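PDB 5E09: cellulase from Bacillus sp. BG-CS10, which probably hydrolyses internal beta-1,4-glucosidic bonds of cellulose as a halophilic endoglucanase, joining a family 5 catalytic barrel to a CBM_X2 module and a family 46 carbohydrate-binding module. Local coordinates for residues Leu347-Asp352 and Gln428-Asp433; Glu354-Gln359 and Met395-Leu400; Ala463-Gly468 and Glu504-Asp509; Pro435-Thr440 and Val522-Ser527. All coordinates share one frame; numbering follows the deposited sequence.

Interaction 1: residues Leu347-Asp352 and Gln428-Asp433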
loop_
_atom_site.group_PDB
_atom_site.type_symbol
_atom_site.label_atom_id
_atom_site.label_comp_id
_atom_site.label_asym_id
_atom_site.label_seq_id
_atom_site.Cartn_x
_atom_site.Cartn_y
_atom_site.Cartn_z
ATOM N N LEU A 347 5.836 -13.614 15.325
ATOM C CA LEU A 347 6.060 -15.051 15.333
ATOM C C LEU A 347 6.857 -15.489 16.559
ATOM O O LEU A 347 7.768 -14.791 17.004
ATOM C CB LEU A 347 6.806 -15.485 14.068
ATOM C CG LEU A 347 6.222 -15.084 12.713
ATOM C CD1 LEU A 347 7.097 -15.624 11.592
ATOM C CD2 LEU A 347 4.783 -15.573 12.559
ATOM N N ILE A 348 6.504 -16.654 17.091
ATOM C CA ILE A 348 7.288 -17.331 18.113
ATOM C C ILE A 348 7.665 -18.714 17.602
ATOM O O ILE A 348 6.798 -19.573 17.424
ATOM C CB ILE A 348 6.515 -17.482 19.424
ATOM C CG1 ILE A 348 6.138 -16.115 19.988
ATOM C CG2 ILE A 348 7.325 -18.283 20.434
ATOM C CD1 ILE A 348 5.206 -16.206 21.173
ATOM N N HIS A 349 8.953 -18.934 17.362
ATOM C CA HIS A 349 9.405 -20.215 16.835
ATOM C C HIS A 349 9.886 -21.165 17.922
ATOM O O HIS A 349 10.668 -20.794 18.796
ATOM C CB HIS A 349 10.525 -20.012 15.815
ATOM C CG HIS A 349 10.123 -19.170 14.642
ATOM N ND1 HIS A 349 10.284 -17.806 14.624
ATOM C CD2 HIS A 349 9.554 -19.507 13.462
ATOM C CE1 HIS A 349 9.839 -17.332 13.470
ATOM N NE2 HIS A 349 9.389 -18.338 12.751
ATOM N N VAL A 350 9.414 -22.399 17.843
ATOM C CA VAL A 350 9.887 -23.464 18.705
ATOM C C VAL A 350 10.312 -24.645 17.841
ATOM O O VAL A 350 9.533 -25.148 17.032
ATOM C CB VAL A 350 8.805 -23.895 19.709
ATOM C CG1 VAL A 350 9.203 -25.178 20.415
ATOM C CG2 VAL A 350 8.534 -22.775 20.713
ATOM N N ARG A 351 11.559 -25.073 17.996
ATOM C CA ARG A 351 12.066 -26.201 17.230
ATOM C C ARG A 351 11.451 -27.509 17.713
ATOM O O ARG A 351 11.559 -27.853 18.884
ATOM C CB ARG A 351 13.590 -26.262 17.317
ATOM C CG ARG A 351 14.285 -25.329 16.348
ATOM C CD ARG A 351 14.144 -25.835 14.920
ATOM N NE ARG A 351 15.036 -26.959 14.664
ATOM C CZ ARG A 351 16.059 -26.917 13.817
ATOM N NH1 ARG A 351 16.304 -25.811 13.126
ATOM N NH2 ARG A 351 16.825 -27.985 13.651
ATOM N N ASP A 352 10.795 -28.230 16.810
ATOM C CA ASP A 352 10.195 -29.513 17.159
ATOM C C ASP A 352 11.302 -30.523 17.431
ATOM O O ASP A 352 12.284 -30.590 16.690
ATOM C CB ASP A 352 9.271 -30.002 16.038
ATOM C CG ASP A 352 8.530 -31.277 16.400
ATOM O OD1 ASP A 352 7.674 -31.237 17.313
ATOM O OD2 ASP A 352 8.794 -32.320 15.762
ATOM N N GLN A 428 1.926 -15.642 16.513
ATOM C CA GLN A 428 1.727 -16.972 15.960
ATOM C C GLN A 428 2.783 -17.905 16.553
ATOM O O GLN A 428 3.981 -17.682 16.381
ATOM C CB GLN A 428 1.822 -16.951 14.427
ATOM C CG GLN A 428 1.064 -15.801 13.763
ATOM C CD GLN A 428 -0.446 -15.979 13.799
ATOM O OE1 GLN A 428 -0.969 -17.033 13.435
ATOM N NE2 GLN A 428 -1.154 -14.941 14.230
ATOM N N LEU A 429 2.343 -18.934 17.267
ATOM C CA LEU A 429 3.265 -19.899 17.861
ATOM C C LEU A 429 3.596 -20.988 16.842
ATOM O O LEU A 429 2.818 -21.923 16.637
ATOM C CB LEU A 429 2.664 -20.496 19.136
ATOM C CG LEU A 429 3.461 -21.545 19.916
ATOM C CD1 LEU A 429 4.887 -21.082 20.176
ATOM C CD2 LEU A 429 2.757 -21.855 21.228
ATOM N N GLN A 430 4.753 -20.851 16.197
ATOM C CA GLN A 430 5.152 -21.751 15.120
ATOM C C GLN A 430 6.018 -22.914 15.605
ATOM O O GLN A 430 7.120 -22.700 16.110
ATOM C CB GLN A 430 5.920 -20.979 14.036
ATOM C CG GLN A 430 5.178 -19.801 13.416
ATOM C CD GLN A 430 3.912 -20.219 12.688
ATOM O OE1 GLN A 430 2.808 -19.856 13.090
ATOM N NE2 GLN A 430 4.066 -20.983 11.615
ATOM N N ASN A 431 5.524 -24.141 15.440
ATOM C CA ASN A 431 6.357 -25.327 15.618
ATOM C C ASN A 431 7.108 -25.599 14.321
ATOM O O ASN A 431 6.504 -25.979 13.325
ATOM C CB ASN A 431 5.512 -26.547 16.012
ATOM C CG ASN A 431 6.341 -27.664 16.647
ATOM O OD1 ASN A 431 7.489 -27.454 17.049
ATOM N ND2 ASN A 431 5.755 -28.856 16.745
ATOM N N VAL A 432 8.418 -25.397 14.318
ATOM C CA VAL A 432 9.160 -25.572 13.080
ATOM C C VAL A 432 10.174 -26.699 13.138
ATOM O O VAL A 432 10.600 -27.140 14.208
ATOM C CB VAL A 432 9.904 -24.278 12.678
ATOM C CG1 VAL A 432 8.918 -23.135 12.501
ATOM C CG2 VAL A 432 10.959 -23.927 13.710
ATOM N N ASP A 433 10.528 -27.170 11.953
ATOM C CA ASP A 433 11.713 -27.968 11.750
ATOM C C ASP A 433 12.551 -27.254 10.698
ATOM O O ASP A 433 12.073 -26.320 10.038
ATOM C CB ASP A 433 11.354 -29.381 11.303
ATOM C CG ASP A 433 12.189 -30.437 11.989
ATOM O OD1 ASP A 433 13.428 -30.260 12.067
ATOM O OD2 ASP A 433 11.599 -31.437 12.456
#

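Interaction 2: residues Glu354-Gln359 and Met395-Leu400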
loop_
_atom_site.group_PDB
_atom_site.type_symbol
_atom_site.label_atom_id
_atom_site.label_comp_id
_atom_site.label_asym_id
_atom_site.label_seq_id
_atom_site.Cartn_x
_atom_site.Cartn_y
_atom_site.Cartn_z
ATOM N N GLU A 354 13.176 -30.480 20.133
ATOM C CA GLU A 354 14.210 -29.768 20.858
ATOM C C GLU A 354 13.567 -29.333 22.161
ATOM O O GLU A 354 12.486 -28.749 22.138
ATOM C CB GLU A 354 14.738 -28.578 20.048
ATOM C CG GLU A 354 15.726 -27.685 20.788
ATOM C CD GLU A 354 16.351 -26.621 19.887
ATOM O OE1 GLU A 354 16.961 -26.988 18.857
ATOM O OE2 GLU A 354 16.237 -25.416 20.208
ATOM N N PRO A 355 14.202 -29.655 23.299
ATOM C CA PRO A 355 13.651 -29.376 24.627
ATOM C C PRO A 355 13.090 -27.967 24.738
ATOM O O PRO A 355 13.811 -26.987 24.552
ATOM C CB PRO A 355 14.856 -29.568 25.541
ATOM C CG PRO A 355 15.637 -30.638 24.857
ATOM C CD PRO A 355 15.491 -30.365 23.384
ATOM N N ILE A 356 11.791 -27.882 25.012
ATOM C CA ILE A 356 11.101 -26.604 25.046
ATOM C C ILE A 356 11.538 -25.787 26.251
ATOM O O ILE A 356 11.441 -26.228 27.394
ATOM C CB ILE A 356 9.576 -26.798 25.055
ATOM C CG1 ILE A 356 9.125 -27.358 23.702
ATOM C CG2 ILE A 356 8.861 -25.479 25.364
ATOM C CD1 ILE A 356 7.665 -27.742 23.642
ATOM N N ARG A 357 12.028 -24.586 25.983
ATOM C CA ARG A 357 12.549 -23.728 27.034
ATOM C C ARG A 357 11.828 -22.390 27.056
ATOM O O ARG A 357 11.120 -22.051 26.106
ATOM C CB ARG A 357 14.055 -23.532 26.841
ATOM C CG ARG A 357 14.421 -22.915 25.501
ATOM C CD ARG A 357 15.931 -22.813 25.294
ATOM N NE ARG A 357 16.218 -22.150 24.029
ATOM C CZ ARG A 357 16.245 -20.828 23.875
ATOM N NH1 ARG A 357 15.999 -20.029 24.908
ATOM N NH2 ARG A 357 16.505 -20.300 22.686
ATOM N N ASP A 358 11.994 -21.650 28.153
ATOM C CA ASP A 358 11.481 -20.287 28.270
ATOM C C ASP A 358 11.924 -19.473 27.056
ATOM O O ASP A 358 13.023 -19.684 26.541
ATOM C CB ASP A 358 11.983 -19.618 29.557
ATOM C CG ASP A 358 11.258 -20.104 30.816
ATOM O OD1 ASP A 358 10.236 -20.816 30.712
ATOM O OD2 ASP A 358 11.714 -19.754 31.925
ATOM N N GLN A 359 11.085 -18.550 26.592
ATOM C CA GLN A 359 11.445 -17.747 25.423
ATOM C C GLN A 359 11.149 -16.270 25.626
ATOM O O GLN A 359 10.044 -15.901 26.015
ATOM C CB GLN A 359 10.715 -18.248 24.173
ATOM C CG GLN A 359 11.059 -19.675 23.778
ATOM C CD GLN A 359 11.494 -19.792 22.331
ATOM O OE1 GLN A 359 11.206 -18.917 21.509
ATOM N NE2 GLN A 359 12.200 -20.873 22.012
HETATM N N MSE A 395 7.603 -16.073 27.584
HETATM C CA MSE A 395 6.716 -17.236 27.578
HETATM C C MSE A 395 7.387 -18.379 28.326
HETATM O O MSE A 395 8.507 -18.787 27.988
HETATM C CB MSE A 395 6.367 -17.683 26.151
HETATM C CG MSE A 395 5.608 -16.658 25.340
HETATM SE SE MSE A 395 4.006 -16.005 26.242
HETATM C CE MSE A 395 3.178 -17.725 26.641
ATOM N N LYS A 396 6.701 -18.896 29.338
ATOM C CA LYS A 396 7.248 -19.973 30.147
ATOM C C LYS A 396 7.170 -21.297 29.395
ATOM O O LYS A 396 6.236 -21.532 28.626
ATOM C CB LYS A 396 6.511 -20.072 31.487
ATOM C CG LYS A 396 6.462 -18.763 32.275
ATOM C CD LYS A 396 7.836 -18.325 32.746
ATOM C CE LYS A 396 8.478 -19.384 33.630
ATOM N NZ LYS A 396 9.776 -18.942 34.217
ATOM N N ALA A 397 8.154 -22.158 29.637
ATOM C CA ALA A 397 8.297 -23.426 28.926
ATOM C C ALA A 397 7.082 -24.345 29.061
ATOM O O ALA A 397 6.744 -25.078 28.133
ATOM C CB ALA A 397 9.544 -24.146 29.410
ATOM N N ASP A 398 6.429 -24.315 30.216
ATOM C CA ASP A 398 5.268 -25.174 30.441
ATOM C C ASP A 398 4.050 -24.706 29.646
ATOM O O ASP A 398 3.277 -25.527 29.153
ATOM C CB ASP A 398 4.933 -25.237 31.929
ATOM C CG ASP A 398 6.040 -25.870 32.744
ATOM O OD1 ASP A 398 6.741 -26.755 32.204
ATOM O OD2 ASP A 398 6.213 -25.482 33.920
ATOM N N ALA A 399 3.877 -23.393 29.522
ATOM C CA ALA A 399 2.794 -22.850 28.707
ATOM C C ALA A 399 2.989 -23.223 27.232
ATOM O O ALA A 399 2.062 -23.686 26.563
ATOM C CB ALA A 399 2.708 -21.346 28.873
ATOM N N LEU A 400 4.206 -23.023 26.737
ATOM C CA LEU A 400 4.537 -23.391 25.368
ATOM C C LEU A 400 4.299 -24.882 25.156
ATOM O O LEU A 400 3.681 -25.281 24.172
ATOM C CB LEU A 400 5.986 -23.019 25.045
ATOM C CG LEU A 400 6.268 -21.513 25.094
ATOM C CD1 LEU A 400 7.758 -21.221 25.022
ATOM C CD2 LEU A 400 5.532 -20.799 23.976
#

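Interaction 3: residues Ala463-Gly468 and Glu504-Asp509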
loop_
_atom_site.group_PDB
_atom_site.type_symbol
_atom_site.label_atom_id
_atom_site.label_comp_id
_atom_site.label_asym_id
_atom_site.label_seq_id
_atom_site.Cartn_x
_atom_site.Cartn_y
_atom_site.Cartn_z
ATOM N N ALA A 463 20.726 -14.600 -4.778
ATOM C CA ALA A 463 21.181 -15.292 -5.972
ATOM C C ALA A 463 22.536 -14.752 -6.398
ATOM O O ALA A 463 22.650 -13.583 -6.755
ATOM C CB ALA A 463 20.175 -15.135 -7.092
ATOM N N VAL A 464 23.568 -15.588 -6.348
ATOM C CA VAL A 464 24.886 -15.170 -6.835
ATOM C C VAL A 464 25.438 -16.218 -7.779
ATOM O O VAL A 464 25.108 -17.383 -7.661
ATOM C CB VAL A 464 25.897 -14.946 -5.694
ATOM C CG1 VAL A 464 25.455 -13.797 -4.796
ATOM C CG2 VAL A 464 26.087 -16.221 -4.891
ATOM N N TYR A 465 26.272 -15.815 -8.725
ATOM C CA TYR A 465 26.903 -16.799 -9.593
ATOM C C TYR A 465 27.978 -17.544 -8.825
ATOM O O TYR A 465 28.379 -17.118 -7.739
ATOM C CB TYR A 465 27.493 -16.143 -10.836
ATOM C CG TYR A 465 26.444 -15.637 -11.788
ATOM C CD1 TYR A 465 25.610 -16.518 -12.466
ATOM C CD2 TYR A 465 26.279 -14.279 -12.005
ATOM C CE1 TYR A 465 24.644 -16.055 -13.337
ATOM C CE2 TYR A 465 25.322 -13.809 -12.872
ATOM C CZ TYR A 465 24.511 -14.697 -13.536
ATOM O OH TYR A 465 23.561 -14.215 -14.400
ATOM N N ALA A 466 28.439 -18.656 -9.393
ATOM C CA ALA A 466 29.443 -19.493 -8.746
ATOM C C ALA A 466 30.711 -18.706 -8.420
ATOM O O ALA A 466 31.444 -19.061 -7.498
ATOM C CB ALA A 466 29.774 -20.696 -9.622
ATOM N N ASN A 467 30.957 -17.631 -9.166
ATOM C CA ASN A 467 32.121 -16.789 -8.918
ATOM C C ASN A 467 31.878 -15.719 -7.846
ATOM O O ASN A 467 32.797 -14.988 -7.478
ATOM C CB ASN A 467 32.593 -16.126 -10.220
ATOM C CG ASN A 467 31.572 -15.159 -10.798
ATOM O OD1 ASN A 467 30.496 -14.954 -10.238
ATOM N ND2 ASN A 467 31.916 -14.550 -11.928
ATOM N N GLY A 468 30.644 -15.627 -7.352
ATOM C CA GLY A 468 30.311 -14.684 -6.292
ATOM C C GLY A 468 29.632 -13.408 -6.765
ATOM O O GLY A 468 29.242 -12.566 -5.963
ATOM N N GLU A 504 17.211 -13.095 -17.091
ATOM C CA GLU A 504 18.299 -12.168 -16.801
ATOM C C GLU A 504 19.460 -12.839 -16.077
ATOM O O GLU A 504 20.160 -12.208 -15.292
ATOM C CB GLU A 504 17.779 -10.972 -15.990
ATOM C CG GLU A 504 16.718 -10.167 -16.742
ATOM C CD GLU A 504 16.268 -8.912 -16.008
ATOM O OE1 GLU A 504 17.135 -8.169 -15.496
ATOM O OE2 GLU A 504 15.041 -8.669 -15.949
ATOM N N VAL A 505 19.668 -14.121 -16.351
ATOM C CA VAL A 505 20.855 -14.803 -15.853
ATOM C C VAL A 505 21.591 -15.520 -16.983
ATOM O O VAL A 505 20.975 -16.110 -17.873
ATOM C CB VAL A 505 20.523 -15.820 -14.720
ATOM C CG1 VAL A 505 19.947 -15.106 -13.507
ATOM C CG2 VAL A 505 19.561 -16.874 -15.199
ATOM N N ARG A 506 22.916 -15.445 -16.939
ATOM C CA ARG A 506 23.777 -16.130 -17.891
ATOM C C ARG A 506 23.647 -17.646 -17.714
ATOM O O ARG A 506 23.080 -18.116 -16.724
ATOM C CB ARG A 506 25.235 -15.710 -17.684
ATOM C CG ARG A 506 25.883 -16.571 -16.621
ATOM C CD ARG A 506 27.236 -16.122 -16.081
ATOM N NE ARG A 506 27.349 -14.703 -15.786
ATOM C CZ ARG A 506 28.220 -14.212 -14.910
ATOM N NH1 ARG A 506 29.004 -15.032 -14.221
ATOM N NH2 ARG A 506 28.277 -12.908 -14.690
ATOM N N ASP A 507 24.180 -18.408 -18.668
ATOM C CA ASP A 507 24.305 -19.856 -18.517
ATOM C C ASP A 507 25.455 -20.173 -17.572
ATOM O O ASP A 507 26.620 -20.008 -17.927
ATOM C CB ASP A 507 24.541 -20.536 -19.868
ATOM C CG ASP A 507 23.422 -20.278 -20.858
ATOM O OD1 ASP A 507 22.242 -20.484 -20.494
ATOM O OD2 ASP A 507 23.727 -19.873 -22.001
ATOM N N ASP A 508 25.125 -20.637 -16.374
ATOM C CA ASP A 508 26.111 -20.787 -15.318
ATOM C C ASP A 508 25.512 -21.524 -14.134
ATOM O O ASP A 508 24.330 -21.871 -14.136
ATOM C CB ASP A 508 26.615 -19.413 -14.868
ATOM C CG ASP A 508 27.991 -19.458 -14.234
ATOM O OD1 ASP A 508 28.458 -20.562 -13.883
ATOM O OD2 ASP A 508 28.603 -18.377 -14.077
ATOM N N ASP A 509 26.338 -21.763 -13.125
ATOM C CA ASP A 509 25.849 -22.208 -11.834
ATOM C C ASP A 509 25.384 -20.989 -11.060
ATOM O O ASP A 509 26.052 -19.955 -11.046
ATOM C CB ASP A 509 26.933 -22.962 -11.067
ATOM C CG ASP A 509 26.991 -24.422 -11.441
ATOM O OD1 ASP A 509 26.364 -24.792 -12.456
ATOM O OD2 ASP A 509 27.661 -25.198 -10.729
HETATM O O HOH W 1 22.638 -11.551 -13.920
#

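Interaction 4: residues Pro435-Thr440 and Val522-Ser527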
loop_
_atom_site.group_PDB
_atom_site.type_symbol
_atom_site.label_atom_id
_atom_site.label_comp_id
_atom_site.label_asym_id
_atom_site.label_seq_id
_atom_site.Cartn_x
_atom_site.Cartn_y
_atom_site.Cartn_z
ATOM N N PRO A 435 13.769 -26.315 7.348
ATOM C CA PRO A 435 13.182 -26.473 6.009
ATOM C C PRO A 435 14.111 -27.227 5.048
ATOM O O PRO A 435 15.333 -27.151 5.168
ATOM C CB PRO A 435 12.949 -25.025 5.543
ATOM C CG PRO A 435 13.863 -24.193 6.361
ATOM C CD PRO A 435 14.007 -24.900 7.688
ATOM N N THR A 436 13.519 -27.941 4.098
ATOM C CA THR A 436 14.248 -28.848 3.217
ATOM C C THR A 436 13.824 -28.679 1.758
ATOM O O THR A 436 12.635 -28.558 1.457
ATOM C CB THR A 436 14.033 -30.324 3.654
ATOM O OG1 THR A 436 14.527 -30.501 4.984
ATOM C CG2 THR A 436 14.745 -31.298 2.727
ATOM N N LEU A 437 14.802 -28.673 0.855
ATOM C CA LEU A 437 14.524 -28.607 -0.573
ATOM C C LEU A 437 14.972 -29.882 -1.276
ATOM O O LEU A 437 15.784 -30.637 -0.746
ATOM C CB LEU A 437 15.213 -27.396 -1.191
ATOM C CG LEU A 437 14.888 -26.071 -0.514
ATOM C CD1 LEU A 437 15.780 -24.973 -1.060
ATOM C CD2 LEU A 437 13.418 -25.734 -0.700
ATOM N N GLU A 438 14.448 -30.110 -2.476
ATOM C CA GLU A 438 14.767 -31.310 -3.239
ATOM C C GLU A 438 15.356 -31.009 -4.615
ATOM O O GLU A 438 15.173 -29.921 -5.163
ATOM C CB GLU A 438 13.514 -32.169 -3.404
ATOM C CG GLU A 438 12.941 -32.669 -2.093
ATOM C CD GLU A 438 11.714 -33.534 -2.289
ATOM O OE1 GLU A 438 11.357 -33.800 -3.456
ATOM O OE2 GLU A 438 11.106 -33.946 -1.279
ATOM N N ASN A 439 16.065 -31.987 -5.171
ATOM C CA ASN A 439 16.523 -31.908 -6.554
ATOM C C ASN A 439 15.346 -31.805 -7.510
ATOM O O ASN A 439 14.260 -32.330 -7.236
ATOM C CB ASN A 439 17.369 -33.129 -6.920
ATOM C CG ASN A 439 18.577 -33.283 -6.031
ATOM O OD1 ASN A 439 19.083 -32.308 -5.485
ATOM N ND2 ASN A 439 19.048 -34.514 -5.877
ATOM N N THR A 440 15.554 -31.132 -8.633
ATOM C CA THR A 440 14.495 -31.048 -9.626
ATOM C C THR A 440 15.085 -30.744 -10.991
ATOM O O THR A 440 16.243 -30.359 -11.103
ATOM C CB THR A 440 13.441 -29.976 -9.256
ATOM O OG1 THR A 440 12.347 -30.027 -10.182
ATOM C CG2 THR A 440 14.054 -28.592 -9.287
ATOM N N VAL A 522 18.775 -21.777 3.806
ATOM C CA VAL A 522 18.960 -23.011 3.051
ATOM C C VAL A 522 19.618 -22.720 1.702
ATOM O O VAL A 522 19.184 -21.833 0.962
ATOM C CB VAL A 522 17.624 -23.747 2.847
ATOM C CG1 VAL A 522 17.856 -25.099 2.190
ATOM C CG2 VAL A 522 16.921 -23.920 4.178
ATOM N N GLU A 523 20.681 -23.460 1.402
ATOM C CA GLU A 523 21.426 -23.276 0.169
ATOM C C GLU A 523 20.875 -24.194 -0.905
ATOM O O GLU A 523 20.406 -25.293 -0.609
ATOM C CB GLU A 523 22.914 -23.548 0.388
ATOM C CG GLU A 523 23.575 -22.628 1.410
ATOM C CD GLU A 523 23.881 -21.250 0.850
ATOM O OE1 GLU A 523 24.050 -21.129 -0.384
ATOM O OE2 GLU A 523 23.963 -20.283 1.641
ATOM N N TYR A 524 20.927 -23.732 -2.152
ATOM C CA TYR A 524 20.425 -24.501 -3.284
ATOM C C TYR A 524 21.180 -24.100 -4.546
ATOM O O TYR A 524 21.575 -22.951 -4.686
ATOM C CB TYR A 524 18.925 -24.269 -3.458
ATOM C CG TYR A 524 18.218 -25.294 -4.316
ATOM C CD1 TYR A 524 17.838 -26.526 -3.793
ATOM C CD2 TYR A 524 17.914 -25.024 -5.644
ATOM C CE1 TYR A 524 17.183 -27.458 -4.571
ATOM C CE2 TYR A 524 17.258 -25.951 -6.430
ATOM C CZ TYR A 524 16.896 -27.164 -5.891
ATOM O OH TYR A 524 16.238 -28.085 -6.671
ATOM N N THR A 525 21.381 -25.029 -5.472
ATOM C CA THR A 525 22.182 -24.702 -6.648
ATOM C C THR A 525 21.428 -24.955 -7.947
ATOM O O THR A 525 20.837 -26.010 -8.133
ATOM C CB THR A 525 23.511 -25.501 -6.660
ATOM O OG1 THR A 525 24.228 -25.248 -5.446
ATOM C CG2 THR A 525 24.382 -25.091 -7.844
ATOM N N LEU A 526 21.439 -23.970 -8.836
ATOM C CA LEU A 526 20.855 -24.126 -10.164
ATOM C C LEU A 526 21.952 -24.238 -11.218
ATOM O O LEU A 526 22.978 -23.577 -11.131
ATOM C CB LEU A 526 19.933 -22.950 -10.506
ATOM C CG LEU A 526 18.801 -22.594 -9.538
ATOM C CD1 LEU A 526 17.973 -21.440 -10.091
ATOM C CD2 LEU A 526 17.924 -23.801 -9.257
ATOM N N SER A 527 21.735 -25.095 -12.203
ATOM C CA SER A 527 22.544 -25.094 -13.409
ATOM C C SER A 527 21.620 -24.749 -14.560
ATOM O O SER A 527 20.706 -25.509 -14.879
ATOM C CB SER A 527 23.228 -26.445 -13.628
ATOM O OG SER A 527 24.194 -26.691 -12.623
#

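Interaction 1: residues Leu347-Asp352 and Gln428-Asp433
I348 and L429 meet at a slant across a parallel strand pair, at the edge of the mixed sheet in the X2 module, a beta-sandwich of the E-set clan. Strand 347-351 is the outermost strand, and 428-432 belongs to its neighbour. On the face that carries I348, V350, L429 and N431, the branch tip L429 CD1 touches I348 CG2 at 3.7 Å and V350 CG2 at 4.1 Å. L429 CG is anti to its backbone N (chi1 179°), and from there the CD1 branch reaches the first strand. The same face packs on M404 and on L400 and L403 of helix 397-403.

L347, H349, Q428, Q430 and V432 lie on the other face. H349 and Q430 run alongside each other and point the same way, with ring and amide planes 79° apart. Q430 OE1 is hydrogen-bonded with T411 OG1. V432 CG1 lies at the edge of the H349 ring, in its plane, 3.8 Å from H349 CD2. The side chains of R351 and V432 cross at about a right angle, R351 CD near V432 CG2. R351 NH1 makes a salt bridge with E520.

Five backbone hydrogen bonds join the strands, from I348 N to Q428 O at one end to D352 N to V432 O at the other. D352 OD1 accepts a bond from G407 N. N431 ND2 also reaches D352 OD1 at 3.1 Å, from above the carboxylate plane, 47° out.

Interaction 2: residues Glu354-Gln359 and Met395-Leu400
D358 CG sits anti to its carbonyl carbon (chi1 -76°), and the carboxylate it carries meets K396 and A397. The K396 chain is bent at chi2 and chi3 and lies alongside D358, both pointing the same way.

Each carboxylate oxygen has its own partner. OD1 of D358 accepts a hydrogen bond from A397 N at 2.7 Å, nearly in line with the C-O bond. OD2 of D358 makes a salt bridge with K396 NZ at 3.1 Å, on the syn side but out of the carboxylate plane. The same NZ pairs with E387, so two acidic groups share one lysine and probably steady its charge. The first turn of the helix probably adds a favourable field for D358.

The rest of the side-chain contact is apolar. I356 CG2 rests on L400 CB at 3.8 Å and more loosely on A397 CB. L400 CD1 touches Q359 CG at 3.9 Å, the two side chains crossing at about a right angle. The backbones of Q359 and M395, a selenomethionine, exchange two hydrogen bonds as an antiparallel hydrogen-bonded pair. Strand 392-395 thus runs into helix 397-403 while still paired with strand 359-364. The arrangement is a strand-to-helix junction of the X2 beta-sandwich, with K396 at the N-cap position and the A397 N-H bound by D358 from the loop before strand 359-364.

Interaction 3: residues Ala463-Gly468 and Glu504-Asp509
Stacking dominates the meeting of Y465 and R506. The guanidinium lies flat on one face of the phenol ring, with centres 3.7 Å apart and planes only 8° from parallel. R506 NE sits over the ring centre, and CZ makes a cation-pi contact. R506 CD adds a CH-pi contact on the same face at 4.0 Å from the centroid. The arginine chain bends at chi3 (44°), which sets NE over the ring.

Salt bridges hold the guanidinium in place. R506 NH2 pairs with E469. NH1 reaches D508 OD2 in the guanidinium plane, though this hydrogen bond is weak at 3.4 Å. Two acidic partners would be expected to keep the arginine charged.

All this lies at one end of the antiparallel sheet in the C-terminal carbohydrate-binding module. Strand 458-465 leads into a type I turn from Y465 to G468, and the loop 504-508 leads into the adjacent strand 509-516.

Hydrogen bonds grip the phenol oxygen from two directions. R506 N donates to Y465 OH at 2.9 Å. A water 2.9 Å from Y465 OH also donates to E504 O. At the other end of the tyrosine, A466 N makes a weak bond to D509 O, and that oxygen lies at the ring edge, in plane.

Apolar contact is small: A466 CB meets D509 CB at 3.9 Å, and V505 CB lies 4.3 Å from Y465 CZ.

Interaction 4: residues Pro435-Thr440 and Val522-Ser527
L437 is the apolar centre, and its CD1 branch touches both V522 and Y524. L437 CD1 meets V522 CG1 at 3.9 Å. The same methyl lies 3.8 Å from Y524 CD1, and L437 CB comes equally near that ring atom. The leucine and tyrosine side chains cross at a slant. Two residues earlier, P435 CG packs on V522 CG2 at 3.8 Å. The two valine methyls are therefore divided, CG1 for the leucine and CG2 for the proline.

Further out, Y524 CG is anti to its backbone N (chi1 -163°), from where the ring reaches E438. The hydroxyl end leaves the apolar part, and Y524 OH donates to E438 O at 2.6 Å. The donor is tilted 20° from the carbonyl plane, and the oxygen it meets lies at the edge of the ring, near its plane. This bond gives the buried phenol a polar partner. T440 CG2 lies 3.4 Å from Y524 OH, the two side chains crossing at about a right angle. The carboxylate of E438 points elsewhere and bonds to H452.

The two segments are not paired as sheet neighbours. Strand 436-443 pairs with 447-452 and 532-536, while 521-529 pairs with 509-516 and 532-536. The contact is thus side-chain packing plus one side-chain to backbone hydrogen bond, between strands that have 532-536 between them in the sheet order of the C-terminal beta module. F514 and F516 of strand 509-516 and I449 and A451 of strand 447-452 line its surroundings.

Overall arrangement
All four contacts lie beyond the catalytic barrel, in the two C-terminal modules. Interactions 1 and 2 belong to the X2 module. Their centres are 11 Å apart and they touch, through L429 on L400 and V350 on I356. Interaction 2 is nested inside the chain loop closed by interaction 1. Interactions 3 and 4 share the nine-stranded antiparallel sheet of the last module, with centres 15 Å apart. Interaction 3 is nested inside interaction 4, and D509 probably bonds to S527 between them. Interactions 1 and 4 adjoin in sequence, with centres 22 Å apart, where strand 425-432 gives way to 436-443. The chain thus passes directly from one module to the next.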